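Local coordinates for mucus binding protein (Lactobacillus reuteri, PDB 3I57) that probably helps the bacterium adhere to mucus as a cell-wall-anchored protein, of which this type 2 repeat also binds immunoglobulin, at residues K94-A105 with D170-Y181; K109-Q117 with A147-G155. All coordinates share one frame; numbering follows the deposited sequence.

Contact 1. Residues K94-A105 with D170-Y181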
loop_
_atom_site.group_PDB
_atom_site.type_symbol
_atom_site.label_atom_id
_atom_site.label_comp_id
_atom_site.label_asym_id
_atom_site.label_seq_id
_atom_site.Cartn_x
_atom_site.Cartn_y
_atom_site.Cartn_z
ATOM N N LYS A 94 -0.799 -6.558 -11.066
ATOM C CA LYS A 94 0.006 -6.148 -12.212
ATOM C C LYS A 94 -0.214 -7.143 -13.336
ATOM O O LYS A 94 -0.433 -8.321 -13.079
ATOM C CB LYS A 94 1.488 -5.948 -11.839
ATOM C CG LYS A 94 2.471 -7.008 -12.297
ATOM C CD LYS A 94 3.886 -6.628 -11.907
ATOM C CE LYS A 94 4.537 -7.799 -11.188
ATOM N NZ LYS A 94 5.989 -7.591 -11.040
ATOM N N THR A 95 -0.173 -6.657 -14.571
ATOM C CA THR A 95 -0.384 -7.518 -15.728
ATOM C C THR A 95 0.854 -7.434 -16.630
ATOM O O THR A 95 1.320 -6.337 -16.972
ATOM C CB THR A 95 -1.672 -7.119 -16.463
ATOM O OG1 THR A 95 -2.798 -7.302 -15.584
ATOM C CG2 THR A 95 -1.879 -7.954 -17.746
ATOM N N LEU A 96 1.429 -8.592 -16.952
ATOM C CA LEU A 96 2.581 -8.650 -17.840
ATOM C C LEU A 96 2.172 -9.252 -19.187
ATOM O O LEU A 96 1.238 -10.052 -19.258
ATOM C CB LEU A 96 3.692 -9.519 -17.253
ATOM C CG LEU A 96 4.216 -9.180 -15.860
ATOM C CD1 LEU A 96 5.429 -10.074 -15.561
ATOM C CD2 LEU A 96 4.630 -7.722 -15.823
ATOM N N THR A 97 2.906 -8.889 -20.236
ATOM C CA THR A 97 2.564 -9.323 -21.580
ATOM C C THR A 97 3.720 -10.090 -22.217
ATOM O O THR A 97 4.875 -9.645 -22.199
ATOM C CB THR A 97 2.216 -8.107 -22.485
ATOM O OG1 THR A 97 1.075 -7.439 -21.959
ATOM C CG2 THR A 97 1.917 -8.540 -23.926
ATOM N N GLU A 98 3.405 -11.260 -22.770
ATOM C CA GLU A 98 4.390 -12.016 -23.520
ATOM C C GLU A 98 4.195 -11.651 -24.998
ATOM O O GLU A 98 3.061 -11.596 -25.464
ATOM C CB GLU A 98 4.178 -13.516 -23.308
ATOM C CG GLU A 98 4.813 -14.338 -24.433
ATOM C CD GLU A 98 4.539 -15.827 -24.284
ATOM O OE1 GLU A 98 3.346 -16.171 -24.141
ATOM O OE2 GLU A 98 5.519 -16.619 -24.338
ATOM N N THR A 99 5.289 -11.381 -25.724
ATOM C CA THR A 99 5.207 -11.032 -27.150
ATOM C C THR A 99 6.064 -12.002 -27.936
ATOM O O THR A 99 7.253 -12.175 -27.623
ATOM C CB THR A 99 5.760 -9.615 -27.415
ATOM O OG1 THR A 99 4.998 -8.684 -26.659
ATOM C CG2 THR A 99 5.632 -9.245 -28.892
ATOM N N VAL A 100 5.458 -12.627 -28.939
ATOM C CA VAL A 100 6.173 -13.516 -29.841
ATOM C C VAL A 100 6.174 -12.946 -31.248
ATOM O O VAL A 100 5.113 -12.684 -31.835
ATOM C CB VAL A 100 5.546 -14.900 -29.880
ATOM C CG1 VAL A 100 6.365 -15.825 -30.834
ATOM C CG2 VAL A 100 5.429 -15.482 -28.453
ATOM N N HIS A 101 7.377 -12.724 -31.756
ATOM C CA HIS A 101 7.593 -12.290 -33.117
ATOM C C HIS A 101 7.776 -13.507 -34.020
ATOM O O HIS A 101 8.229 -14.575 -33.575
ATOM C CB HIS A 101 8.864 -11.422 -33.211
ATOM C CG HIS A 101 8.851 -10.207 -32.342
ATOM N ND1 HIS A 101 7.847 -9.262 -32.389
ATOM C CD2 HIS A 101 9.752 -9.755 -31.437
ATOM C CE1 HIS A 101 8.130 -8.280 -31.546
ATOM N NE2 HIS A 101 9.271 -8.569 -30.940
ATOM N N TYR A 102 7.470 -13.324 -35.308
ATOM C CA TYR A 102 7.594 -14.414 -36.296
ATOM C C TYR A 102 8.366 -13.878 -37.481
ATOM O O TYR A 102 7.926 -12.924 -38.136
ATOM C CB TYR A 102 6.228 -14.964 -36.746
ATOM C CG TYR A 102 5.401 -15.489 -35.601
ATOM C CD1 TYR A 102 5.733 -16.686 -34.954
ATOM C CD2 TYR A 102 4.320 -14.747 -35.120
ATOM C CE1 TYR A 102 4.990 -17.144 -33.871
ATOM C CE2 TYR A 102 3.582 -15.177 -34.048
ATOM C CZ TYR A 102 3.899 -16.371 -33.429
ATOM O OH TYR A 102 3.133 -16.755 -32.344
ATOM N N LYS A 103 9.527 -14.473 -37.730
ATOM C CA LYS A 103 10.483 -13.939 -38.705
ATOM C C LYS A 103 11.112 -15.020 -39.560
ATOM O O LYS A 103 11.169 -16.181 -39.171
ATOM C CB LYS A 103 11.604 -13.178 -37.984
ATOM C CG LYS A 103 11.126 -11.949 -37.161
ATOM C CD LYS A 103 12.275 -11.267 -36.401
ATOM C CE LYS A 103 11.812 -10.010 -35.645
ATOM N NZ LYS A 103 12.981 -9.195 -35.140
ATOM N N TYR A 104 11.625 -14.632 -40.728
ATOM C CA TYR A 104 12.446 -15.538 -41.501
ATOM C C TYR A 104 13.884 -15.348 -40.997
ATOM O O TYR A 104 14.105 -14.527 -40.123
ATOM C CB TYR A 104 12.272 -15.245 -43.002
ATOM C CG TYR A 104 10.878 -15.519 -43.518
ATOM C CD1 TYR A 104 10.450 -16.810 -43.733
ATOM C CD2 TYR A 104 9.983 -14.473 -43.806
ATOM C CE1 TYR A 104 9.197 -17.075 -44.201
ATOM C CE2 TYR A 104 8.719 -14.730 -44.280
ATOM C CZ TYR A 104 8.334 -16.039 -44.492
ATOM O OH TYR A 104 7.078 -16.342 -44.950
ATOM N N ALA A 105 14.866 -16.086 -41.520
ATOM C CA ALA A 105 16.248 -15.993 -41.003
ATOM C C ALA A 105 16.925 -14.619 -41.084
ATOM O O ALA A 105 17.814 -14.323 -40.295
ATOM C CB ALA A 105 17.134 -17.045 -41.625
ATOM N N ASP A 170 8.515 -11.224 -9.750
ATOM C CA ASP A 170 9.472 -10.108 -9.708
ATOM C C ASP A 170 9.704 -9.439 -11.060
ATOM O O ASP A 170 10.354 -8.392 -11.131
ATOM C CB ASP A 170 10.803 -10.486 -9.038
ATOM C CG ASP A 170 11.537 -11.641 -9.737
ATOM O OD1 ASP A 170 10.998 -12.287 -10.649
ATOM O OD2 ASP A 170 12.682 -11.880 -9.362
ATOM N N ALA A 171 9.161 -10.007 -12.135
ATOM C CA ALA A 171 9.401 -9.436 -13.458
ATOM C C ALA A 171 8.611 -8.157 -13.662
ATOM O O ALA A 171 7.453 -8.065 -13.235
ATOM C CB ALA A 171 9.065 -10.435 -14.593
ATOM N N GLU A 172 9.249 -7.183 -14.290
ATOM C CA GLU A 172 8.575 -5.922 -14.595
ATOM C C GLU A 172 7.967 -5.968 -16.001
ATOM O O GLU A 172 7.061 -5.205 -16.310
ATOM C CB GLU A 172 9.523 -4.750 -14.443
ATOM C CG GLU A 172 8.824 -3.375 -14.512
ATOM C CD GLU A 172 7.818 -3.150 -13.370
ATOM O OE1 GLU A 172 7.819 -3.929 -12.379
ATOM O OE2 GLU A 172 7.042 -2.163 -13.466
ATOM N N GLN A 173 8.469 -6.850 -16.864
ATOM C CA GLN A 173 7.802 -7.044 -18.157
ATOM C C GLN A 173 7.828 -8.513 -18.485
ATOM O O GLN A 173 8.694 -9.239 -17.984
ATOM C CB GLN A 173 8.511 -6.264 -19.259
ATOM C CG GLN A 173 9.953 -6.723 -19.475
ATOM C CD GLN A 173 10.783 -5.663 -20.186
ATOM O OE1 GLN A 173 11.001 -4.571 -19.639
ATOM N NE2 GLN A 173 11.236 -5.968 -21.413
ATOM N N GLY A 174 6.868 -8.943 -19.299
ATOM C CA GLY A 174 6.829 -10.329 -19.772
ATOM C C GLY A 174 7.886 -10.557 -20.838
ATOM O O GLY A 174 8.598 -9.627 -21.212
ATOM N N PRO A 175 8.023 -11.798 -21.324
ATOM C CA PRO A 175 9.130 -12.087 -22.247
ATOM C C PRO A 175 8.803 -11.646 -23.653
ATOM O O PRO A 175 7.636 -11.647 -24.038
ATOM C CB PRO A 175 9.202 -13.617 -22.230
ATOM C CG PRO A 175 7.773 -14.047 -21.989
ATOM C CD PRO A 175 7.239 -13.001 -20.994
ATOM N N THR A 176 9.826 -11.340 -24.445
ATOM C CA THR A 176 9.619 -11.061 -25.861
ATOM C C THR A 176 10.600 -11.949 -26.603
ATOM O O THR A 176 11.801 -11.945 -26.273
ATOM C CB THR A 176 9.903 -9.586 -26.188
ATOM O OG1 THR A 176 8.907 -8.756 -25.559
ATOM C CG2 THR A 176 9.824 -9.378 -27.692
ATOM N N LEU A 177 10.116 -12.739 -27.557
ATOM C CA LEU A 177 10.970 -13.747 -28.166
ATOM C C LEU A 177 10.599 -13.901 -29.608
ATOM O O LEU A 177 9.570 -13.417 -30.010
ATOM C CB LEU A 177 10.850 -15.089 -27.423
ATOM C CG LEU A 177 9.491 -15.778 -27.445
ATOM C CD1 LEU A 177 9.426 -16.872 -28.509
ATOM C CD2 LEU A 177 9.169 -16.391 -26.067
ATOM N N THR A 178 11.468 -14.530 -30.391
ATOM C CA THR A 178 11.241 -14.669 -31.816
ATOM C C THR A 178 11.269 -16.131 -32.227
ATOM O O THR A 178 12.194 -16.854 -31.891
ATOM C CB THR A 178 12.336 -13.939 -32.624
ATOM O OG1 THR A 178 12.352 -12.557 -32.264
ATOM C CG2 THR A 178 12.030 -14.059 -34.134
ATOM N N VAL A 179 10.230 -16.536 -32.937
ATOM C CA VAL A 179 10.133 -17.814 -33.623
ATOM C C VAL A 179 10.650 -17.552 -35.061
ATOM O O VAL A 179 10.274 -16.548 -35.668
ATOM C CB VAL A 179 8.668 -18.280 -33.591
ATOM C CG1 VAL A 179 8.398 -19.420 -34.583
ATOM C CG2 VAL A 179 8.295 -18.752 -32.151
ATOM N N ILE A 180 11.521 -18.429 -35.567
ATOM C CA ILE A 180 12.172 -18.263 -36.885
ATOM C C ILE A 180 11.650 -19.352 -37.818
ATOM O O ILE A 180 11.543 -20.514 -37.401
ATOM C CB ILE A 180 13.710 -18.447 -36.775
ATOM C CG1 ILE A 180 14.338 -17.297 -36.008
ATOM C CG2 ILE A 180 14.351 -18.547 -38.174
ATOM C CD1 ILE A 180 15.794 -17.460 -35.752
ATOM N N TYR A 181 11.306 -18.984 -39.057
ATOM C CA TYR A 181 10.776 -19.931 -40.031
ATOM C C TYR A 181 11.854 -20.297 -41.031
ATOM O O TYR A 181 12.491 -19.418 -41.631
ATOM C CB TYR A 181 9.551 -19.366 -40.788
ATOM C CG TYR A 181 8.292 -19.403 -39.977
ATOM C CD1 TYR A 181 8.021 -18.411 -39.033
ATOM C CD2 TYR A 181 7.406 -20.463 -40.091
ATOM C CE1 TYR A 181 6.889 -18.462 -38.258
ATOM C CE2 TYR A 181 6.264 -20.519 -39.330
ATOM C CZ TYR A 181 6.014 -19.520 -38.399
ATOM O OH TYR A 181 4.879 -19.603 -37.640
HETATM O O HOH W 1 6.126 -4.899 -10.018
HETATM O O HOH W 2 6.424 -8.585 -24.261
HETATM O O HOH W 3 5.065 -6.930 -20.176
#
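Thr-99 N bonds Pro-175 O at 2.9 Å, and Leu-177 N bonds back to Thr-99 O. Strands 94-104 and 176-181 run parallel, and this alternation continues through six backbone hydrogen bonds, the last from Tyr-181 N to Lys-103 O (2.8 Å). Val-100, Tyr-102, Leu-177, Val-179 and Tyr-181 share one face. There Val-100 CG1, anti to its own N (chi1 -179°), comes 3.7 Å from Val-179 CG2. Tyr-102 lies alongside Val-179, and its CD1 is 3.6 Å from Val-179 CB. Val-179 CG1 sits at the edge of that ring, in its plane. Tyr-181 CE1 meets Tyr-102 CB.

The other face is mixed: threonines, His-101, Lys-103 and Ile-180. His-101 NE2 comes to 3.4 Å from the Thr-176 methyl CG2, while Thr-178 OG1 lies at the edge of the imidazole. His-101 ND1 is hydrogen-bonded to Asp-113, which helps fix the ring. The extended Lys-103 chain lays its CD against Thr-178 CG2.

Before the paired part the link loosens, and water fills in. One water bridges Thr-97 N and Gly-174 N. Another joins Thr-97 O, Thr-99 OG1 and Thr-176 OG1. At the far end Lys-94 NZ bonds Ala-171 O at 2.7 Å, from above the carbonyl plane, and also Ser-169 O. Water links the same NZ to Glu-172 OE1.

The parallel pairing of these strands, early and late in the Muc B2-like domain, is characteristic of the beta-grasp fold. Strand 93-104 lies between 176-183 and the antiparallel strand 112-127, and strand 156-158 flanks 176-183 antiparallel on its other edge.

Contact 2. Residues K109-Q117 with A147-G155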
loop_
_atom_site.group_PDB
_atom_site.type_symbol
_atom_site.label_atom_id
_atom_site.label_comp_id
_atom_site.label_asym_id
_atom_site.label_seq_id
_atom_site.Cartn_x
_atom_site.Cartn_y
_atom_site.Cartn_z
ATOM N N LYS A 109 9.886 -10.097 -41.626
ATOM C CA LYS A 109 8.695 -10.517 -40.916
ATOM C C LYS A 109 7.939 -11.639 -41.625
ATOM O O LYS A 109 7.681 -11.567 -42.827
ATOM C CB LYS A 109 7.763 -9.327 -40.747
ATOM C CG LYS A 109 6.556 -9.654 -39.898
ATOM C CD LYS A 109 5.697 -8.434 -39.738
ATOM C CE LYS A 109 5.183 -8.314 -38.320
ATOM N NZ LYS A 109 4.380 -7.063 -38.243
ATOM N N ALA A 110 7.562 -12.664 -40.871
ATOM C CA ALA A 110 6.838 -13.808 -41.431
ATOM C C ALA A 110 5.342 -13.795 -41.123
ATOM O O ALA A 110 4.540 -14.258 -41.922
ATOM C CB ALA A 110 7.475 -15.108 -40.945
ATOM N N ALA A 111 4.968 -13.280 -39.957
ATOM C CA ALA A 111 3.574 -13.239 -39.521
ATOM C C ALA A 111 3.452 -12.168 -38.458
ATOM O O ALA A 111 4.466 -11.694 -37.950
ATOM C CB ALA A 111 3.152 -14.598 -38.947
ATOM N N GLU A 112 2.231 -11.776 -38.120
ATOM C CA GLU A 112 2.051 -10.750 -37.086
ATOM C C GLU A 112 2.302 -11.343 -35.710
ATOM O O GLU A 112 2.032 -12.516 -35.481
ATOM C CB GLU A 112 0.649 -10.134 -37.137
ATOM C CG GLU A 112 0.273 -9.491 -38.499
ATOM C CD GLU A 112 1.368 -8.585 -39.051
ATOM O OE1 GLU A 112 1.812 -7.677 -38.323
ATOM O OE2 GLU A 112 1.800 -8.791 -40.210
ATOM N N ASP A 113 2.836 -10.520 -34.815
ATOM C CA ASP A 113 3.071 -10.886 -33.426
ATOM C C ASP A 113 1.815 -11.496 -32.813
ATOM O O ASP A 113 0.694 -11.103 -33.164
ATOM C CB ASP A 113 3.375 -9.622 -32.610
ATOM C CG ASP A 113 4.741 -9.021 -32.887
ATOM O OD1 ASP A 113 5.538 -9.597 -33.668
ATOM O OD2 ASP A 113 5.015 -7.954 -32.261
ATOM N N GLN A 114 2.000 -12.431 -31.884
ATOM C CA GLN A 114 0.931 -12.841 -30.977
ATOM C C GLN A 114 1.365 -12.474 -29.576
ATOM O O GLN A 114 2.557 -12.451 -29.279
ATOM C CB GLN A 114 0.713 -14.348 -31.047
ATOM C CG GLN A 114 -0.036 -14.764 -32.278
ATOM C CD GLN A 114 -0.324 -16.243 -32.292
ATOM O OE1 GLN A 114 0.162 -16.961 -33.165
ATOM N NE2 GLN A 114 -1.110 -16.713 -31.326
ATOM N N THR A 115 0.394 -12.160 -28.733
ATOM C CA THR A 115 0.679 -11.785 -27.358
ATOM C C THR A 115 -0.194 -12.549 -26.415
ATOM O O THR A 115 -1.216 -13.094 -26.814
ATOM C CB THR A 115 0.448 -10.291 -27.103
ATOM O OG1 THR A 115 -0.902 -9.917 -27.441
ATOM C CG2 THR A 115 1.460 -9.474 -27.922
ATOM N N ALA A 116 0.217 -12.585 -25.154
ATOM C CA ALA A 116 -0.588 -13.176 -24.100
ATOM C C ALA A 116 -0.257 -12.446 -22.820
ATOM O O ALA A 116 0.801 -11.814 -22.713
ATOM C CB ALA A 116 -0.274 -14.631 -23.956
ATOM N N GLN A 117 -1.140 -12.561 -21.834
ATOM C CA GLN A 117 -0.994 -11.790 -20.619
ATOM C C GLN A 117 -1.150 -12.653 -19.383
ATOM O O GLN A 117 -1.868 -13.656 -19.402
ATOM C CB GLN A 117 -1.990 -10.636 -20.601
ATOM C CG GLN A 117 -1.673 -9.532 -21.622
ATOM C CD GLN A 117 -2.439 -8.268 -21.333
ATOM O OE1 GLN A 117 -3.594 -8.315 -20.911
ATOM N NE2 GLN A 117 -1.807 -7.130 -21.566
ATOM N N ALA A 147 -0.722 -20.955 -24.100
ATOM C CA ALA A 147 0.103 -21.424 -25.221
ATOM C C ALA A 147 -0.189 -20.681 -26.511
ATOM O O ALA A 147 -1.348 -20.487 -26.897
ATOM C CB ALA A 147 -0.055 -22.952 -25.426
ATOM N N LEU A 148 0.872 -20.270 -27.196
ATOM C CA LEU A 148 0.719 -19.572 -28.471
ATOM C C LEU A 148 1.200 -20.455 -29.610
ATOM O O LEU A 148 2.346 -20.867 -29.642
ATOM C CB LEU A 148 1.513 -18.268 -28.454
ATOM C CG LEU A 148 1.117 -17.305 -27.339
ATOM C CD1 LEU A 148 1.873 -15.986 -27.456
ATOM C CD2 LEU A 148 -0.407 -17.061 -27.349
ATOM N N THR A 149 0.294 -20.771 -30.528
ATOM C CA THR A 149 0.636 -21.661 -31.623
ATOM C C THR A 149 1.174 -20.830 -32.764
ATOM O O THR A 149 0.529 -19.879 -33.223
ATOM C CB THR A 149 -0.578 -22.441 -32.115
ATOM O OG1 THR A 149 -1.134 -23.187 -31.021
ATOM C CG2 THR A 149 -0.166 -23.423 -33.235
ATOM N N SER A 150 2.372 -21.170 -33.199
ATOM C CA SER A 150 2.961 -20.466 -34.322
ATOM C C SER A 150 2.141 -20.791 -35.582
ATOM O O SER A 150 1.709 -21.937 -35.779
ATOM C CB SER A 150 4.430 -20.872 -34.495
ATOM O OG SER A 150 5.177 -20.578 -33.307
ATOM N N PRO A 151 1.904 -19.780 -36.416
ATOM C CA PRO A 151 1.120 -20.014 -37.628
ATOM C C PRO A 151 1.799 -20.953 -38.601
ATOM O O PRO A 151 3.027 -21.052 -38.637
ATOM C CB PRO A 151 1.005 -18.620 -38.267
ATOM C CG PRO A 151 2.037 -17.746 -37.567
ATOM C CD PRO A 151 2.181 -18.349 -36.185
ATOM N N THR A 152 0.987 -21.610 -39.416
ATOM C CA THR A 152 1.500 -22.468 -40.481
ATOM C C THR A 152 1.697 -21.640 -41.735
ATOM O O THR A 152 0.785 -20.961 -42.189
ATOM C CB THR A 152 0.522 -23.602 -40.753
ATOM O OG1 THR A 152 0.445 -24.412 -39.579
ATOM C CG2 THR A 152 0.970 -24.449 -41.970
ATOM N N ILE A 153 2.910 -21.670 -42.260
ATOM C CA ILE A 153 3.247 -20.929 -43.462
ATOM C C ILE A 153 3.746 -21.946 -44.491
ATOM O O ILE A 153 4.763 -22.607 -44.282
ATOM C CB ILE A 153 4.312 -19.849 -43.153
ATOM C CG1 ILE A 153 3.848 -18.976 -41.984
ATOM C CG2 ILE A 153 4.601 -18.964 -44.384
ATOM C CD1 ILE A 153 4.752 -17.800 -41.673
ATOM N N ALA A 154 3.010 -22.097 -45.592
ATOM C CA ALA A 154 3.375 -23.097 -46.598
ATOM C C ALA A 154 4.834 -22.969 -46.990
ATOM O O ALA A 154 5.317 -21.876 -47.292
ATOM C CB ALA A 154 2.472 -22.974 -47.848
ATOM N N GLY A 155 5.540 -24.089 -46.973
ATOM C CA GLY A 155 6.902 -24.129 -47.442
ATOM C C GLY A 155 7.915 -23.895 -46.350
ATOM O O GLY A 155 9.113 -23.903 -46.610
#
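Lys-109 NZ forms a 2.6 Å salt bridge with Glu-112 OE1, spanning the corner whose Ala-110 and Ala-111 touch Ile-153 and Pro-151. The ammonium meets the carboxylate on its syn side, 32° out of the plane. This bond lies within segment 109-117, and both of its residues are exposed.

Across the contact the meetings are mostly apolar. Ala-111 CB packs on Pro-151 CG at 3.6 Å. The Ile-153 chain is extended (chi2 -175°) and carries CD1 to the corner. There CD1 is 3.9 Å from Ala-110 CB and 3.6 Å from Ala-110 O. Only this terminal methyl of Ile-153 makes the contact, so the touch is a narrow one.

Further along, the Leu-148 and Gln-114 side chains pass alongside one another, pointing opposite ways. Leu-148 CD1 lies 4.1 Å from Gln-114 CB. The second methyl, CD2, reaches Ala-116 CB at 4.2 Å and also nears Thr-115 O. Leu-148 is buried, while the residues it touches are partly or fully exposed. The Gln-114 chain is extended beyond CG and brings its amide close to Thr-149 O. That amide is probably turned over in the model; with it turned back, a hydrogen bond to Thr-149 O is possible.

The touching parts run nearly antiparallel, 166° apart. Their nearest CA atoms, those of Gln-114 and Leu-148, are still 7.2 Å apart, so side chains bridge the gap and the backbones do not pair. Strand 148-149 belongs to a separate small antiparallel sheet, beside strand 162-168. Ser-150 OG bonds Glu-160 O, and Pro-151 O accepts a bond from Tyr-181 OH. Gln-114 and Ala-116 pair with Val-100 and Glu-98 of strand 93-104, and Ala-110, before the corner, pairs with Tyr-102. Strand 148-149 and the loop after it lie against both.

Both contacts lie in the Muc B2-like domain, with centres about 11 Å apart. Contact 1 is partly buried and covers 1005 Å². Contact 2 is a surface contact of 346 Å². Contact 1 joins neighbours within one sheet by regular backbone bonds, with an apolar and aromatic face and a mixed one; water enters toward the loop end. Contact 2 sets strand 148-149 and the loop after it against the corner and start of strand 112-127, through methyls, a proline and an amide of uncertain orientation. Strands 93-104 and 112-127 are adjacent, so the two contacts share that sheet. Tyr-102 connects them directly: its side chain also touches Gln-114 and Ser-150. Neither contact is near the calcium site.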